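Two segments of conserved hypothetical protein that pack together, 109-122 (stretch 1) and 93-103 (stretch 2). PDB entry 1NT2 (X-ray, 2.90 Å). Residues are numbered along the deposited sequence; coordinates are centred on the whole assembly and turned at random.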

ATOM      1  N   ILE B 109      21.059 -15.645 -11.758  1.00 53.15           N
ATOM      2  CA  ILE B 109      20.579 -14.265 -11.693  1.00 50.75           C
ATOM      3  C   ILE B 109      20.045 -14.029 -10.293  1.00 50.19           C
ATOM      4  O   ILE B 109      20.015 -12.900  -9.820  1.00 51.04           O
ATOM      5  CB  ILE B 109      19.452 -13.964 -12.714  1.00 49.64           C
ATOM      6  CG1 ILE B 109      19.197 -12.453 -12.766  1.00 47.30           C
ATOM      7  CG2 ILE B 109      18.175 -14.672 -12.309  1.00 49.55           C
ATOM      8  CD1 ILE B 109      18.511 -11.974 -14.022  1.00 43.59           C
ATOM      9  N   THR B 110      19.616 -15.104  -9.638  1.00 49.12           N
ATOM     10  CA  THR B 110      19.116 -14.998  -8.276  1.00 48.33           C
ATOM     11  C   THR B 110      20.307 -14.566  -7.431  1.00 49.02           C
ATOM     12  O   THR B 110      20.152 -14.002  -6.348  1.00 49.03           O
ATOM     13  CB  THR B 110      18.592 -16.352  -7.749  1.00 47.33           C
ATOM     14  OG1 THR B 110      19.623 -17.337  -7.851  1.00 47.81           O
ATOM     15  CG2 THR B 110      17.390 -16.810  -8.545  1.00 46.16           C
ATOM     16  N   GLU B 111      21.502 -14.833  -7.948  1.00 49.92           N
ATOM     17  CA  GLU B 111      22.726 -14.468  -7.254  1.00 51.70           C
ATOM     18  C   GLU B 111      22.963 -12.977  -7.358  1.00 50.73           C
ATOM     19  O   GLU B 111      23.281 -12.329  -6.359  1.00 50.96           O
ATOM     20  CB  GLU B 111      23.922 -15.225  -7.832  1.00 55.06           C
ATOM     21  CG  GLU B 111      23.914 -16.715  -7.523  1.00 59.70           C
ATOM     22  CD  GLU B 111      23.711 -17.009  -6.038  1.00 62.48           C
ATOM     23  OE1 GLU B 111      24.514 -16.519  -5.205  1.00 63.01           O
ATOM     24  OE2 GLU B 111      22.741 -17.734  -5.708  1.00 63.50           O
ATOM     25  N   LYS B 112      22.816 -12.434  -8.567  1.00 48.98           N
ATOM     26  CA  LYS B 112      23.002 -10.999  -8.770  1.00 47.99           C
ATOM     27  C   LYS B 112      22.032 -10.269  -7.861  1.00 46.92           C
ATOM     28  O   LYS B 112      22.269  -9.137  -7.444  1.00 46.98           O
ATOM     29  CB  LYS B 112      22.741 -10.601 -10.230  1.00 47.00           C
ATOM     30  CG  LYS B 112      23.841 -11.024 -11.198  1.00 46.29           C
ATOM     31  CD  LYS B 112      23.667 -10.384 -12.568  1.00 44.37           C
ATOM     32  CE  LYS B 112      24.723 -10.893 -13.541  1.00 43.67           C
ATOM     33  NZ  LYS B 112      24.604 -10.289 -14.896  1.00 41.10           N
ATOM     34  N   PHE B 113      20.935 -10.946  -7.553  1.00 46.14           N
ATOM     35  CA  PHE B 113      19.913 -10.399  -6.681  1.00 44.78           C
ATOM     36  C   PHE B 113      20.541 -10.285  -5.298  1.00 43.66           C
ATOM     37  O   PHE B 113      20.706  -9.192  -4.771  1.00 42.29           O
ATOM     38  CB  PHE B 113      18.701 -11.343  -6.661  1.00 43.70           C
ATOM     39  CG  PHE B 113      17.376 -10.636  -6.669  1.00 41.45           C
ATOM     40  CD1 PHE B 113      16.691 -10.394  -5.488  1.00 41.40           C
ATOM     41  CD2 PHE B 113      16.817 -10.202  -7.857  1.00 39.82           C
ATOM     42  CE1 PHE B 113      15.462  -9.730  -5.493  1.00 40.32           C
ATOM     43  CE2 PHE B 113      15.591  -9.538  -7.868  1.00 39.84           C
ATOM     44  CZ  PHE B 113      14.915  -9.304  -6.684  1.00 39.06           C
ATOM     45  N   GLU B 114      20.910 -11.425  -4.726  1.00 43.84           N
ATOM     46  CA  GLU B 114      21.522 -11.449  -3.408  1.00 44.24           C
ATOM     47  C   GLU B 114      22.545 -10.350  -3.184  1.00 41.61           C
ATOM     48  O   GLU B 114      22.475  -9.626  -2.196  1.00 42.42           O
ATOM     49  CB  GLU B 114      22.182 -12.797  -3.156  1.00 47.63           C
ATOM     50  CG  GLU B 114      21.209 -13.893  -2.817  1.00 52.33           C
ATOM     51  CD  GLU B 114      21.918 -15.175  -2.457  1.00 55.80           C
ATOM     52  OE1 GLU B 114      22.742 -15.153  -1.514  1.00 56.95           O
ATOM     53  OE2 GLU B 114      21.657 -16.203  -3.117  1.00 58.49           O
ATOM     54  N   LYS B 115      23.505 -10.224  -4.085  1.00 38.60           N
ATOM     55  CA  LYS B 115      24.505  -9.187  -3.924  1.00 37.51           C
ATOM     56  C   LYS B 115      23.873  -7.794  -3.917  1.00 36.47           C
ATOM     57  O   LYS B 115      24.250  -6.949  -3.109  1.00 36.63           O
ATOM     58  CB  LYS B 115      25.566  -9.293  -5.023  1.00 40.02           C
ATOM     59  CG  LYS B 115      26.581 -10.428  -4.803  1.00 43.03           C
ATOM     60  CD  LYS B 115      26.001 -11.828  -5.053  1.00 43.11           C
ATOM     61  CE  LYS B 115      26.198 -12.272  -6.502  1.00 41.86           C
ATOM     62  NZ  LYS B 115      27.640 -12.456  -6.842  1.00 41.59           N
ATOM     63  N   LYS B 116      22.901  -7.556  -4.797  1.00 34.79           N
ATOM     64  CA  LYS B 116      22.230  -6.255  -4.878  1.00 31.20           C
ATOM     65  C   LYS B 116      21.429  -5.980  -3.606  1.00 30.00           C
ATOM     66  O   LYS B 116      21.318  -4.840  -3.173  1.00 29.28           O
ATOM     67  CB  LYS B 116      21.317  -6.215  -6.108  1.00 31.99           C
ATOM     68  CG  LYS B 116      21.025  -4.822  -6.666  1.00 32.80           C
ATOM     69  CD  LYS B 116      22.303  -4.042  -7.000  1.00 35.13           C
ATOM     70  CE  LYS B 116      23.255  -4.805  -7.933  1.00 33.95           C
ATOM     71  NZ  LYS B 116      22.778  -4.865  -9.332  1.00 32.62           N
ATOM     72  N   ILE B 117      20.861  -7.025  -3.009  1.00 30.06           N
ATOM     73  CA  ILE B 117      20.116  -6.859  -1.766  1.00 29.66           C
ATOM     74  C   ILE B 117      21.158  -6.394  -0.770  1.00 31.78           C
ATOM     75  O   ILE B 117      21.015  -5.338  -0.170  1.00 33.08           O
ATOM     76  CB  ILE B 117      19.499  -8.188  -1.271  1.00 26.92           C
ATOM     77  CG1 ILE B 117      18.305  -8.570  -2.145  1.00 25.71           C
ATOM     78  CG2 ILE B 117      19.045  -8.055   0.165  1.00 26.89           C
ATOM     79  CD1 ILE B 117      17.149  -7.618  -2.066  1.00 23.36           C
ATOM     80  N   ARG B 118      22.218  -7.187  -0.629  1.00 33.51           N
ATOM     81  CA  ARG B 118      23.335  -6.896   0.272  1.00 35.35           C
ATOM     82  C   ARG B 118      23.832  -5.456   0.074  1.00 36.08           C
ATOM     83  O   ARG B 118      23.923  -4.682   1.024  1.00 34.78           O
ATOM     84  CB  ARG B 118      24.473  -7.890  -0.003  1.00 36.62           C
ATOM     85  CG  ARG B 118      25.154  -8.502   1.230  1.00 40.03           C
ATOM     86  CD  ARG B 118      25.419 -10.007   1.017  1.00 43.27           C
ATOM     87  NE  ARG B 118      26.164 -10.274  -0.221  1.00 46.56           N
ATOM     88  CZ  ARG B 118      26.135 -11.426  -0.902  1.00 47.31           C
ATOM     89  NH1 ARG B 118      25.393 -12.449  -0.476  1.00 45.34           N
ATOM     90  NH2 ARG B 118      26.844 -11.552  -2.023  1.00 46.26           N
ATOM     91  N   GLU B 119      24.148  -5.105  -1.169  1.00 38.46           N
ATOM     92  CA  GLU B 119      24.634  -3.764  -1.493  1.00 41.93           C
ATOM     93  C   GLU B 119      23.654  -2.713  -0.990  1.00 42.79           C
ATOM     94  O   GLU B 119      24.034  -1.590  -0.663  1.00 42.73           O
ATOM     95  CB  GLU B 119      24.792  -3.605  -3.011  1.00 43.80           C
ATOM     96  CG  GLU B 119      25.736  -4.607  -3.679  1.00 47.84           C
ATOM     97  CD  GLU B 119      25.814  -4.415  -5.193  1.00 50.95           C
ATOM     98  OE1 GLU B 119      26.333  -3.368  -5.633  1.00 53.63           O
ATOM     99  OE2 GLU B 119      25.355  -5.304  -5.948  1.00 51.97           O
ATOM    100  N   LEU B 120      22.388  -3.108  -0.939  1.00 44.29           N
ATOM    101  CA  LEU B 120      21.288  -2.250  -0.511  1.00 45.11           C
ATOM    102  C   LEU B 120      21.146  -2.245   1.018  1.00 46.23           C
ATOM    103  O   LEU B 120      20.788  -1.226   1.608  1.00 46.16           O
ATOM    104  CB  LEU B 120      19.994  -2.749  -1.172  1.00 44.19           C
ATOM    105  CG  LEU B 120      18.738  -1.882  -1.299  1.00 42.46           C
ATOM    106  CD1 LEU B 120      19.007  -0.679  -2.192  1.00 38.77           C
ATOM    107  CD2 LEU B 120      17.619  -2.745  -1.884  1.00 41.22           C
ATOM    108  N   ARG B 121      21.423  -3.391   1.644  1.00 47.66           N
ATOM    109  CA  ARG B 121      21.342  -3.546   3.101  1.00 48.02           C
ATOM    110  C   ARG B 121      22.560  -2.819   3.680  1.00 47.63           C
ATOM    111  O   ARG B 121      22.718  -2.669   4.891  1.00 46.23           O
ATOM    112  CB  ARG B 121      21.362  -5.046   3.462  1.00 49.08           C
ATOM    113  CG  ARG B 121      20.567  -5.439   4.717  1.00 51.09           C
ATOM    114  CD  ARG B 121      19.990  -6.858   4.601  1.00 52.35           C
ATOM    115  NE  ARG B 121      21.023  -7.896   4.593  1.00 55.52           N
ATOM    116  CZ  ARG B 121      20.821  -9.166   4.239  1.00 55.82           C
ATOM    117  NH1 ARG B 121      19.615  -9.573   3.854  1.00 55.25           N
ATOM    118  NH2 ARG B 121      21.827 -10.034   4.281  1.00 54.91           N
ATOM    119  N   GLU B 122      23.411  -2.360   2.769  1.00 48.17           N
ATOM    120  CA  GLU B 122      24.617  -1.626   3.101  1.00 48.33           C
ATOM    121  C   GLU B 122      24.268  -0.149   3.185  1.00 46.55           C
ATOM    122  O   GLU B 122      24.625   0.525   4.143  1.00 46.92           O
ATOM    123  CB  GLU B 122      25.665  -1.849   2.014  1.00 51.66           C
ATOM    124  CG  GLU B 122      26.866  -0.927   2.103  1.00 57.26           C
ATOM    125  CD  GLU B 122      27.794  -1.090   0.914  1.00 60.25           C
ATOM    126  OE1 GLU B 122      28.319  -2.213   0.727  1.00 61.69           O
ATOM    127  OE2 GLU B 122      27.992  -0.099   0.171  1.00 60.95           O
TER
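Stretch 2, residues 93-103: MLNEKLEDIRA

Stretch 2 runs back along stretch 1 in nearly the opposite direction. Stretch 1 is helical from Thr110 to Glu122. In stretch 2 a short helical segment includes Leu98 to Ile101, supported by the backbone hydrogen bonds from Arg102 N to Leu98 O (2.7 Å) and from Ile101 N to Lys97 O (3.3 Å); from Leu94 to Lys97 the phi values are negative and the psi values lie between -5° and -33°. The two helix axes make an angle of 159° between their N-to-C directions (signed crossing angle -159°) and approach to 10.5 Å. The register follows from the nearest CA pairs: Thr110 CA lies 6.8 Å from Leu98 CA, and Ile117 CA lies 7.4 Å from Leu94 CA, so ascending one chain means descending the other.

The face that stretch 1 offers is defined by CA-to-CB direction. Thr110, Phe113, Ile117 and Leu120 point toward stretch 2, a spacing of three or four residues that keeps them on one side of the helix. Leu94, Leu98 and Ile101 point back, and the surface buried, both sides summed, is 540 Å².

Phe113 is the main bump, with 82 Å² covered. Its ring reaches between Leu94 and Leu98, four residues apart in sequence: CD1 lies 3.5 Å from Leu98 CB, and CE1 lies 4.3 Å from Leu94 CG. Leu94 O meets the ring at its edge, near the ring plane, 3.0 Å from Phe113 CE1, so the backbone helps to line this hollow. Leu94 in turn projects between Phe113, Ile117 and Leu120. Ile117 CD1 comes to 3.4 Å from Leu94 CB, whereas Leu120 CD2 stands 4.1 Å from Leu94 CD2, a looser fit.

At the other end, the small side chain of Thr110 is met by two branched ones. Leu98 CD2 approaches Thr110 O to 3.6 Å and Thr110 CB to 3.8 Å, while Thr110 CG2 touches Ile101 CG2 at 3.5 Å. Beside this apolar patch, Glu114 and Arg102 start sideways, but their ends come nearer and join in a salt bridge, Glu114 OE2 to Arg102 NH2, at 2.6 Å. The Arg102 guanidinium also presents its edge to Thr110, with NE 4.2 Å from CB.

Near Leu94 the margin is looser: Asn95 ND2 lies 4.3 Å from Ile117 CG2 and 3.9 Å from Arg121 NH1. No hydrogen bond crosses between the stretches; the contact consists of packing, mostly by side chains but with the backbone oxygens of Leu94 and Thr110 taking part, and one salt bridge.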

ATOM      1  N   MET B  93      10.578  -6.609   0.796  1.00 36.56           N
ATOM      2  CA  MET B  93       9.738  -7.040  -0.314  1.00 37.35           C
ATOM      3  C   MET B  93      10.587  -7.398  -1.534  1.00 36.48           C
ATOM      4  O   MET B  93      10.074  -7.573  -2.632  1.00 37.01           O
ATOM      5  CB  MET B  93       8.735  -5.941  -0.681  1.00 40.47           C
ATOM      6  CG  MET B  93       7.638  -5.716   0.358  1.00 43.10           C
ATOM      7  SD  MET B  93       6.768  -4.157   0.090  1.00 45.50           S
ATOM      8  CE  MET B  93       5.552  -4.665  -1.161  1.00 44.72           C
ATOM      9  N   LEU B  94      11.894  -7.492  -1.336  1.00 35.24           N
ATOM     10  CA  LEU B  94      12.809  -7.851  -2.405  1.00 34.04           C
ATOM     11  C   LEU B  94      13.464  -9.158  -1.994  1.00 36.15           C
ATOM     12  O   LEU B  94      14.232  -9.748  -2.739  1.00 36.74           O
ATOM     13  CB  LEU B  94      13.866  -6.779  -2.577  1.00 30.92           C
ATOM     14  CG  LEU B  94      13.847  -6.065  -3.915  1.00 30.37           C
ATOM     15  CD1 LEU B  94      12.491  -5.425  -4.177  1.00 30.95           C
ATOM     16  CD2 LEU B  94      14.932  -5.028  -3.894  1.00 30.40           C
ATOM     17  N   ASN B  95      13.153  -9.584  -0.778  1.00 38.56           N
ATOM     18  CA  ASN B  95      13.668 -10.819  -0.212  1.00 40.49           C
ATOM     19  C   ASN B  95      12.508 -11.765  -0.334  1.00 42.84           C
ATOM     20  O   ASN B  95      12.662 -12.983  -0.372  1.00 42.83           O
ATOM     21  CB  ASN B  95      13.985 -10.631   1.263  1.00 39.72           C
ATOM     22  CG  ASN B  95      15.407 -10.936   1.578  1.00 40.07           C
ATOM     23  OD1 ASN B  95      15.949 -11.929   1.102  1.00 42.22           O
ATOM     24  ND2 ASN B  95      16.032 -10.091   2.384  1.00 40.29           N
ATOM     25  N   GLU B  96      11.334 -11.151  -0.369  1.00 46.15           N
ATOM     26  CA  GLU B  96      10.064 -11.832  -0.494  1.00 49.42           C
ATOM     27  C   GLU B  96       9.937 -12.226  -1.961  1.00 48.63           C
ATOM     28  O   GLU B  96       9.377 -13.269  -2.294  1.00 48.85           O
ATOM     29  CB  GLU B  96       8.944 -10.864  -0.078  1.00 53.64           C
ATOM     30  CG  GLU B  96       7.544 -11.237  -0.554  1.00 61.36           C
ATOM     31  CD  GLU B  96       6.600 -10.031  -0.616  1.00 64.86           C
ATOM     32  OE1 GLU B  96       5.529 -10.154  -1.262  1.00 66.21           O
ATOM     33  OE2 GLU B  96       6.927  -8.970  -0.023  1.00 66.13           O
ATOM     34  N   LYS B  97      10.484 -11.392  -2.834  1.00 47.11           N
ATOM     35  CA  LYS B  97      10.426 -11.652  -4.258  1.00 46.95           C
ATOM     36  C   LYS B  97      11.526 -12.590  -4.731  1.00 47.86           C
ATOM     37  O   LYS B  97      11.356 -13.268  -5.738  1.00 49.96           O
ATOM     38  CB  LYS B  97      10.493 -10.332  -5.032  1.00 46.05           C
ATOM     39  CG  LYS B  97       9.201  -9.531  -4.992  1.00 44.81           C
ATOM     40  CD  LYS B  97       8.192 -10.071  -5.994  1.00 45.47           C
ATOM     41  CE  LYS B  97       6.756 -10.045  -5.463  1.00 45.62           C
ATOM     42  NZ  LYS B  97       6.449 -11.204  -4.566  1.00 43.49           N
ATOM     43  N   LEU B  98      12.648 -12.632  -4.012  1.00 47.79           N
ATOM     44  CA  LEU B  98      13.773 -13.496  -4.386  1.00 48.34           C
ATOM     45  C   LEU B  98      13.558 -14.920  -3.910  1.00 48.81           C
ATOM     46  O   LEU B  98      13.874 -15.872  -4.616  1.00 48.95           O
ATOM     47  CB  LEU B  98      15.092 -12.966  -3.802  1.00 49.45           C
ATOM     48  CG  LEU B  98      16.448 -13.684  -3.997  1.00 48.86           C
ATOM     49  CD1 LEU B  98      16.481 -14.992  -3.235  1.00 47.97           C
ATOM     50  CD2 LEU B  98      16.707 -13.919  -5.466  1.00 48.48           C
ATOM     51  N   GLU B  99      13.046 -15.073  -2.698  1.00 49.85           N
ATOM     52  CA  GLU B  99      12.795 -16.407  -2.188  1.00 50.44           C
ATOM     53  C   GLU B  99      11.649 -16.961  -3.018  1.00 49.19           C
ATOM     54  O   GLU B  99      11.358 -18.151  -2.964  1.00 49.72           O
ATOM     55  CB  GLU B  99      12.417 -16.372  -0.702  1.00 53.26           C
ATOM     56  CG  GLU B  99      13.517 -15.843   0.239  1.00 58.39           C
ATOM     57  CD  GLU B  99      14.823 -16.654   0.189  1.00 61.49           C
ATOM     58  OE1 GLU B  99      14.775 -17.903   0.286  1.00 61.59           O
ATOM     59  OE2 GLU B  99      15.904 -16.030   0.063  1.00 63.38           O
ATOM     60  N   ASP B 100      11.003 -16.082  -3.785  1.00 48.03           N
ATOM     61  CA  ASP B 100       9.893 -16.466  -4.653  1.00 46.25           C
ATOM     62  C   ASP B 100      10.497 -17.142  -5.861  1.00 43.67           C
ATOM     63  O   ASP B 100      10.088 -18.235  -6.231  1.00 44.71           O
ATOM     64  CB  ASP B 100       9.086 -15.242  -5.104  1.00 49.15           C
ATOM     65  CG  ASP B 100       7.674 -15.221  -4.525  1.00 51.17           C
ATOM     66  OD1 ASP B 100       6.857 -14.370  -4.958  1.00 52.39           O
ATOM     67  OD2 ASP B 100       7.386 -16.054  -3.634  1.00 49.98           O
ATOM     68  N   ILE B 101      11.466 -16.478  -6.479  1.00 40.41           N
ATOM     69  CA  ILE B 101      12.157 -17.040  -7.627  1.00 39.01           C
ATOM     70  C   ILE B 101      12.872 -18.313  -7.151  1.00 41.32           C
ATOM     71  O   ILE B 101      12.683 -19.401  -7.702  1.00 42.11           O
ATOM     72  CB  ILE B 101      13.235 -16.082  -8.157  1.00 35.51           C
ATOM     73  CG1 ILE B 101      12.616 -14.762  -8.581  1.00 33.90           C
ATOM     74  CG2 ILE B 101      13.954 -16.705  -9.327  1.00 36.79           C
ATOM     75  CD1 ILE B 101      13.624 -13.796  -9.142  1.00 30.35           C
ATOM     76  N   ARG B 102      13.687 -18.146  -6.108  1.00 42.35           N
ATOM     77  CA  ARG B 102      14.500 -19.200  -5.495  1.00 41.47           C
ATOM     78  C   ARG B 102      13.758 -20.473  -5.059  1.00 40.87           C
ATOM     79  O   ARG B 102      14.386 -21.519  -4.885  1.00 40.34           O
ATOM     80  CB  ARG B 102      15.242 -18.611  -4.293  1.00 42.42           C
ATOM     81  CG  ARG B 102      16.311 -19.509  -3.711  1.00 46.37           C
ATOM     82  CD  ARG B 102      17.675 -19.238  -4.338  1.00 48.76           C
ATOM     83  NE  ARG B 102      18.275 -17.985  -3.868  1.00 49.17           N
ATOM     84  CZ  ARG B 102      18.649 -17.750  -2.612  1.00 48.21           C
ATOM     85  NH1 ARG B 102      18.492 -18.681  -1.679  1.00 47.78           N
ATOM     86  NH2 ARG B 102      19.177 -16.577  -2.284  1.00 46.35           N
ATOM     87  N   ALA B 103      12.442 -20.385  -4.867  1.00 40.12           N
ATOM     88  CA  ALA B 103      11.643 -21.540  -4.448  1.00 39.39           C
ATOM     89  C   ALA B 103      11.469 -22.442  -5.652  1.00 39.44           C
ATOM     90  O   ALA B 103      11.163 -23.635  -5.528  1.00 39.23           O
ATOM     91  CB  ALA B 103      10.282 -21.090  -3.930  1.00 39.04           C
TER